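Prefoldin beta subunit 2 (Thermococcus sp., PDB 3AEI) is a subunit of the archaeal co-chaperone prefoldin, which probably captures unfolded proteins and passes them to a group II chaperonin. Local coordinates at residues Q21-K26 / K74-K79; G35-L40 / D60-H65. All coordinates share one frame; numbering follows the deposited sequence. Where two conformers were deposited one is given.

The two contacts show how one antiparallel coiled coil changes character along its length. Both join helix 2-37 to helix 59-93, and contact 2 is nested within the chain loop that contact 1 closes; their centres lie 21 Å apart. Both are partly buried. In contact 1, near the centre of the chain, leucine and isoleucine meet and glutamate chains flank them. Contact 2, its centre about 19 Å from the chain centre, sits where the first helix ends, with Ile-37 and Ala-62 buried and Thr-38 exposed. It is smaller and purely apolar across the interface, while its polar groups find partners in their own chain, in neighbouring subunits and in a sulfate. No hydrogen bond spans either pair of segments.

Contact 1 of 2, residues Q21-K26 / K74-K79; sequences QSLELK and KREIEK
Leu-23 and Ile-77 form the apolar centre of this helix pair: Leu-23 CB lies 3.8 Å from Ile-77 CG1. The CA atoms of Leu-23 and Ile-77 are the nearest across the segments, at 6.9 Å. The axes of the two segments approach to 9.5 Å; the 151° between their directions is consistent with an antiparallel coiled coil. Aliphatic parts of two glutamates extend the packing. A chi1 of -70° sets CG1 of Ile-77 anti to its carbonyl carbon, and the extended chi2 carries CD1 of Ile-77 on to within 3.5 Å of Glu-24 CG. On the other flank, Leu-23 and Glu-76 cross at about a right angle, Leu-23 CD1 resting 3.6 Å from Glu-76 CB.

The polar chemistry points elsewhere: Glu-24 OE1 makes a salt bridge with Arg-20 on its own helix, while Glu-24 OE2 lies 3.8 Å from CG2 of Ile-77. Arg-20 and Met-27 also pack on Ile-77. Replacing Ile-77 with an alanine would probably leave Leu-23 CB and Glu-24 CG without their apolar partner and open a gap between the helices. With no hydrogen bond across the segments, the pairing here rests on hydrocarbon contact, and charge is used along the helix instead.

Contact 2 of 2, residues G35-L40 / D60-H65; sequences GIITSL and DEAIEH. With SO4 (sulfate ion), chain C.
Ile-37, in the last turn of helix 2-37, packs against Ala-62 and Ile-63 and makes the buried side of the contact. With chi1 at -70°, its CG1 branch runs beside the backbone N and carries Ile-37 CD1 to within 4.0 Å of Ala-62 CB. The other branch, Ile-37 CG2, stands 4.3 Å from CG1 of Ile-63.

The exposed side is thinner. It consists of one methyl contact, Thr-38 CG2 to Ile-63 CD1 at 3.7 Å, while the threonine hydroxyl OG1 is hydrogen-bonded to the carbonyl of Glu-34. Here the helix gives way to a turn: Thr-38 is the first residue to leave helical geometry. Ile-36 O accepts a hydrogen bond from the backbone N of Ser-39; Ser-39 OG also donates to Ile-36 O, at 2.6 Å on a lone pair. Farther along the second helix, His-65 ND1 donates from the ring edge to O2 of a sulfate at 2.8 Å, and weakly to O3; the ion is probably from the crystallisation liquor, and Arg-48 shares it.

Ile-46 of strand 46-50 packs on both Ile-37 and Ala-62, and Val-55 of a second subunit touches Ile-37. His-65 NE2 bonds to Asp-52 of that same subunit, so the helix pair meets both its own hairpin and a neighbour's.

Contact 1 of 2, residues Q21-K26 / K74-K79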
loop_
_atom_site.group_PDB
_atom_site.type_symbol
_atom_site.label_atom_id
_atom_site.label_comp_id
_atom_site.label_asym_id
_atom_site.label_seq_id
_atom_site.Cartn_x
_atom_site.Cartn_y
_atom_site.Cartn_z
ATOM N N GLN A 21 -7.901 -12.261 -7.008
ATOM C CA GLN A 21 -8.833 -11.324 -6.370
ATOM C C GLN A 21 -8.287 -9.900 -6.356
ATOM O O GLN A 21 -9.051 -8.927 -6.394
ATOM C CB GLN A 21 -9.119 -11.789 -4.949
ATOM C CG GLN A 21 -9.963 -13.050 -4.958
ATOM C CD GLN A 21 -9.944 -13.790 -3.636
ATOM O OE1 GLN A 21 -9.062 -13.573 -2.791
ATOM N NE2 GLN A 21 -10.879 -14.716 -3.467
ATOM N N SER A 22 -6.962 -9.789 -6.272
ATOM C CA SER A 22 -6.364 -8.463 -6.233
ATOM C C SER A 22 -6.565 -7.828 -7.609
ATOM O O SER A 22 -6.878 -6.647 -7.724
ATOM C CB SER A 22 -4.870 -8.573 -5.898
ATOM O OG SER A 22 -4.240 -7.305 -6.038
ATOM N N LEU A 23 -6.401 -8.622 -8.658
ATOM C CA LEU A 23 -6.577 -8.095 -10.008
ATOM C C LEU A 23 -8.031 -7.747 -10.279
ATOM O O LEU A 23 -8.315 -6.710 -10.887
ATOM C CB LEU A 23 -6.100 -9.127 -11.046
ATOM C CG LEU A 23 -4.656 -9.542 -10.964
ATOM C CD1 LEU A 23 -4.421 -10.589 -12.053
ATOM C CD2 LEU A 23 -3.743 -8.333 -11.164
ATOM N N GLU A 24 -8.984 -8.577 -9.827
ATOM C CA GLU A 24 -10.382 -8.254 -10.082
ATOM C C GLU A 24 -10.763 -6.942 -9.374
ATOM O O GLU A 24 -11.568 -6.152 -9.894
ATOM C CB GLU A 24 -11.301 -9.387 -9.601
ATOM C CG GLU A 24 -11.096 -10.639 -10.374
ATOM C CD GLU A 24 -12.030 -11.767 -9.973
ATOM O OE1 GLU A 24 -12.185 -11.983 -8.752
ATOM O OE2 GLU A 24 -12.587 -12.437 -10.884
ATOM N N LEU A 25 -10.200 -6.705 -8.178
ATOM C CA LEU A 25 -10.528 -5.477 -7.475
ATOM C C LEU A 25 -10.103 -4.243 -8.284
ATOM O O LEU A 25 -10.860 -3.283 -8.435
ATOM C CB LEU A 25 -9.867 -5.431 -6.068
ATOM C CG LEU A 25 -9.984 -4.070 -5.354
ATOM C CD1 LEU A 25 -11.441 -3.713 -5.042
ATOM C CD2 LEU A 25 -9.159 -4.134 -4.099
ATOM N N LYS A 26 -8.885 -4.289 -8.788
ATOM C CA LYS A 26 -8.371 -3.156 -9.540
ATOM C C LYS A 26 -9.180 -3.032 -10.809
ATOM O O LYS A 26 -9.518 -1.935 -11.227
ATOM C CB LYS A 26 -6.895 -3.356 -9.868
ATOM C CG LYS A 26 -5.971 -3.316 -8.664
ATOM C CD LYS A 26 -4.549 -3.529 -9.176
ATOM C CE LYS A 26 -3.568 -3.689 -8.041
ATOM N NZ LYS A 26 -3.625 -5.059 -7.463
ATOM N N LYS A 74 -8.236 -8.770 -17.458
ATOM C CA LYS A 74 -9.136 -9.853 -17.859
ATOM C C LYS A 74 -8.342 -11.090 -18.269
ATOM O O LYS A 74 -8.685 -12.202 -17.890
ATOM C CB LYS A 74 -10.033 -9.432 -19.015
ATOM C CG LYS A 74 -11.338 -8.804 -18.584
ATOM C CD LYS A 74 -12.269 -8.600 -19.762
ATOM C CE LYS A 74 -12.418 -9.885 -20.555
ATOM N NZ LYS A 74 -13.518 -9.821 -21.555
ATOM N N ARG A 75 -7.283 -10.883 -19.048
ATOM C CA ARG A 75 -6.435 -11.972 -19.511
ATOM C C ARG A 75 -5.736 -12.683 -18.352
ATOM O O ARG A 75 -5.709 -13.911 -18.279
ATOM C CB ARG A 75 -5.394 -11.425 -20.491
ATOM C CG ARG A 75 -4.482 -12.478 -21.105
ATOM C CD ARG A 75 -3.594 -11.851 -22.170
ATOM N NE ARG A 75 -4.379 -11.164 -23.194
ATOM C CZ ARG A 75 -5.231 -11.768 -24.015
ATOM N NH1 ARG A 75 -5.901 -11.059 -24.909
ATOM N NH2 ARG A 75 -5.412 -13.079 -23.946
ATOM N N GLU A 76 -5.155 -11.905 -17.445
ATOM C CA GLU A 76 -4.454 -12.483 -16.306
ATOM C C GLU A 76 -5.437 -13.238 -15.408
ATOM O O GLU A 76 -5.123 -14.336 -14.935
ATOM C CB GLU A 76 -3.719 -11.380 -15.539
ATOM C CG GLU A 76 -2.557 -10.826 -16.328
ATOM C CD GLU A 76 -1.927 -9.584 -15.727
ATOM O OE1 GLU A 76 -2.604 -8.873 -14.946
ATOM O OE2 GLU A 76 -0.749 -9.315 -16.063
ATOM N N ILE A 77 -6.626 -12.674 -15.225
ATOM C CA ILE A 77 -7.665 -13.283 -14.397
ATOM C C ILE A 77 -8.157 -14.579 -15.047
ATOM O O ILE A 77 -8.353 -15.587 -14.365
ATOM C CB ILE A 77 -8.852 -12.316 -14.201
ATOM C CG1 ILE A 77 -8.410 -11.150 -13.277
ATOM C CG2 ILE A 77 -10.089 -13.086 -13.692
ATOM C CD1 ILE A 77 -9.303 -9.895 -13.335
ATOM N N GLU A 78 -8.367 -14.567 -16.366
ATOM C CA GLU A 78 -8.820 -15.788 -17.036
ATOM C C GLU A 78 -7.791 -16.909 -16.891
ATOM O O GLU A 78 -8.151 -18.073 -16.659
ATOM C CB GLU A 78 -9.077 -15.535 -18.530
ATOM C CG GLU A 78 -10.441 -14.919 -18.819
ATOM C CD GLU A 78 -10.601 -14.454 -20.263
ATOM O OE1 GLU A 78 -11.658 -13.857 -20.582
ATOM O OE2 GLU A 78 -9.673 -14.682 -21.075
ATOM N N LYS A 79 -6.513 -16.564 -17.004
ATOM C CA LYS A 79 -5.476 -17.565 -16.868
ATOM C C LYS A 79 -5.410 -18.112 -15.460
ATOM O O LYS A 79 -5.207 -19.306 -15.265
ATOM C CB LYS A 79 -4.124 -16.993 -17.258
ATOM C CG LYS A 79 -4.001 -16.816 -18.788
ATOM C CD LYS A 79 -2.624 -16.309 -19.187
ATOM C CE LYS A 79 -2.572 -15.963 -20.674
ATOM N NZ LYS A 79 -1.289 -15.316 -21.036
#

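Contact 2 of 2, residues G35-L40 / D60-H65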
loop_
_atom_site.group_PDB
_atom_site.type_symbol
_atom_site.label_atom_id
_atom_site.label_comp_id
_atom_site.label_asym_id
_atom_site.label_seq_id
_atom_site.Cartn_x
_atom_site.Cartn_y
_atom_site.Cartn_z
ATOM N N GLY A 35 -17.394 4.595 -15.572
ATOM C CA GLY A 35 -18.787 5.020 -15.533
ATOM C C GLY A 35 -18.948 6.469 -15.127
ATOM O O GLY A 35 -19.803 7.168 -15.684
ATOM N N ILE A 36 -18.137 6.931 -14.174
ATOM C CA ILE A 36 -18.205 8.307 -13.713
ATOM C C ILE A 36 -17.648 9.270 -14.761
ATOM O O ILE A 36 -18.230 10.340 -15.057
ATOM C CB ILE A 36 -17.399 8.506 -12.426
ATOM C CG1 ILE A 36 -18.006 7.629 -11.317
ATOM C CG2 ILE A 36 -17.338 9.986 -12.062
ATOM C CD1 ILE A 36 -17.383 7.785 -9.981
ATOM N N ILE A 37 -16.506 8.892 -15.316
ATOM C CA ILE A 37 -15.844 9.741 -16.295
ATOM C C ILE A 37 -16.691 9.962 -17.531
ATOM O O ILE A 37 -16.615 11.021 -18.155
ATOM C CB ILE A 37 -14.493 9.095 -16.689
ATOM C CG1 ILE A 37 -13.534 9.192 -15.496
ATOM C CG2 ILE A 37 -13.881 9.788 -17.901
ATOM C CD1 ILE A 37 -12.335 8.185 -15.600
ATOM N N THR A 38 -17.499 8.977 -17.879
ATOM C CA THR A 38 -18.310 9.125 -19.072
ATOM C C THR A 38 -19.716 9.614 -18.735
ATOM O O THR A 38 -20.575 9.638 -19.605
ATOM C CB THR A 38 -18.380 7.808 -19.853
ATOM O OG1 THR A 38 -19.030 6.796 -19.045
ATOM C CG2 THR A 38 -16.987 7.346 -20.249
ATOM N N SER A 39 -19.943 10.019 -17.490
ATOM C CA SER A 39 -21.268 10.505 -17.089
ATOM C C SER A 39 -21.501 11.926 -17.593
ATOM O O SER A 39 -20.638 12.530 -18.216
ATOM C CB SER A 39 -21.475 10.413 -15.564
ATOM O OG SER A 39 -20.639 11.275 -14.813
ATOM N N LEU A 40 -22.665 12.480 -17.300
ATOM C CA LEU A 40 -23.000 13.795 -17.820
ATOM C C LEU A 40 -22.244 15.022 -17.319
ATOM O O LEU A 40 -21.967 15.920 -18.116
ATOM C CB LEU A 40 -24.497 14.004 -17.645
ATOM C CG LEU A 40 -25.189 15.065 -18.489
ATOM C CD1 LEU A 40 -25.088 14.726 -19.990
ATOM C CD2 LEU A 40 -26.643 15.097 -18.034
ATOM N N ASP A 60 -10.215 11.281 -22.538
ATOM C CA ASP A 60 -9.867 10.270 -23.530
ATOM C C ASP A 60 -8.662 9.432 -23.106
ATOM O O ASP A 60 -8.629 8.226 -23.325
ATOM C CB ASP A 60 -9.600 10.938 -24.891
ATOM C CG ASP A 60 -10.886 11.368 -25.598
ATOM O OD1 ASP A 60 -10.789 11.843 -26.753
ATOM O OD2 ASP A 60 -11.987 11.232 -25.014
ATOM N N GLU A 61 -7.673 10.057 -22.462
ATOM C CA GLU A 61 -6.519 9.294 -22.031
ATOM C C GLU A 61 -6.936 8.339 -20.920
ATOM O O GLU A 61 -6.469 7.205 -20.859
ATOM C CB GLU A 61 -5.423 10.241 -21.510
ATOM C CG GLU A 61 -4.729 11.039 -22.660
ATOM C CD GLU A 61 -3.782 12.149 -22.187
ATOM O OE1 GLU A 61 -3.922 12.653 -21.059
ATOM O OE2 GLU A 61 -2.891 12.553 -22.987
ATOM N N ALA A 62 -7.818 8.810 -20.046
ATOM C CA ALA A 62 -8.289 7.993 -18.917
ATOM C C ALA A 62 -9.066 6.790 -19.423
ATOM O O ALA A 62 -8.852 5.681 -18.973
ATOM C CB ALA A 62 -9.173 8.835 -17.992
ATOM N N ILE A 63 -9.946 7.011 -20.391
ATOM C CA ILE A 63 -10.708 5.903 -20.934
ATOM C C ILE A 63 -9.747 4.894 -21.609
ATOM O O ILE A 63 -9.893 3.679 -21.448
ATOM C CB ILE A 63 -11.799 6.431 -21.934
ATOM C CG1 ILE A 63 -12.835 7.243 -21.161
ATOM C CG2 ILE A 63 -12.470 5.248 -22.640
ATOM C CD1 ILE A 63 -13.785 8.036 -22.055
ATOM N N GLU A 64 -8.748 5.384 -22.334
ATOM C CA GLU A 64 -7.783 4.491 -22.980
ATOM C C GLU A 64 -7.041 3.627 -21.973
ATOM O O GLU A 64 -6.888 2.403 -22.148
ATOM C CB GLU A 64 -6.794 5.307 -23.800
ATOM C CG GLU A 64 -7.310 5.654 -25.164
ATOM C CD GLU A 64 -6.299 6.423 -25.994
ATOM O OE1 GLU A 64 -5.084 6.127 -25.891
ATOM O OE2 GLU A 64 -6.736 7.314 -26.756
ATOM N N HIS A 65 -6.629 4.260 -20.885
ATOM C CA HIS A 65 -5.938 3.543 -19.842
ATOM C C HIS A 65 -6.855 2.469 -19.227
ATOM O O HIS A 65 -6.425 1.330 -18.994
ATOM C CB HIS A 65 -5.469 4.516 -18.769
ATOM C CG HIS A 65 -4.962 3.842 -17.541
ATOM N ND1 HIS A 65 -3.865 3.002 -17.544
ATOM C CD2 HIS A 65 -5.417 3.871 -16.266
ATOM C CE1 HIS A 65 -3.667 2.547 -16.318
ATOM N NE2 HIS A 65 -4.595 3.055 -15.528
HETATM S S SO4 C . -1.743 1.989 -20.140
HETATM O O1 SO4 C . -1.612 1.189 -21.373
HETATM O O2 SO4 C . -2.488 1.217 -19.129
HETATM O O3 SO4 C . -2.474 3.234 -20.435
HETATM O O4 SO4 C . -0.397 2.310 -19.625
#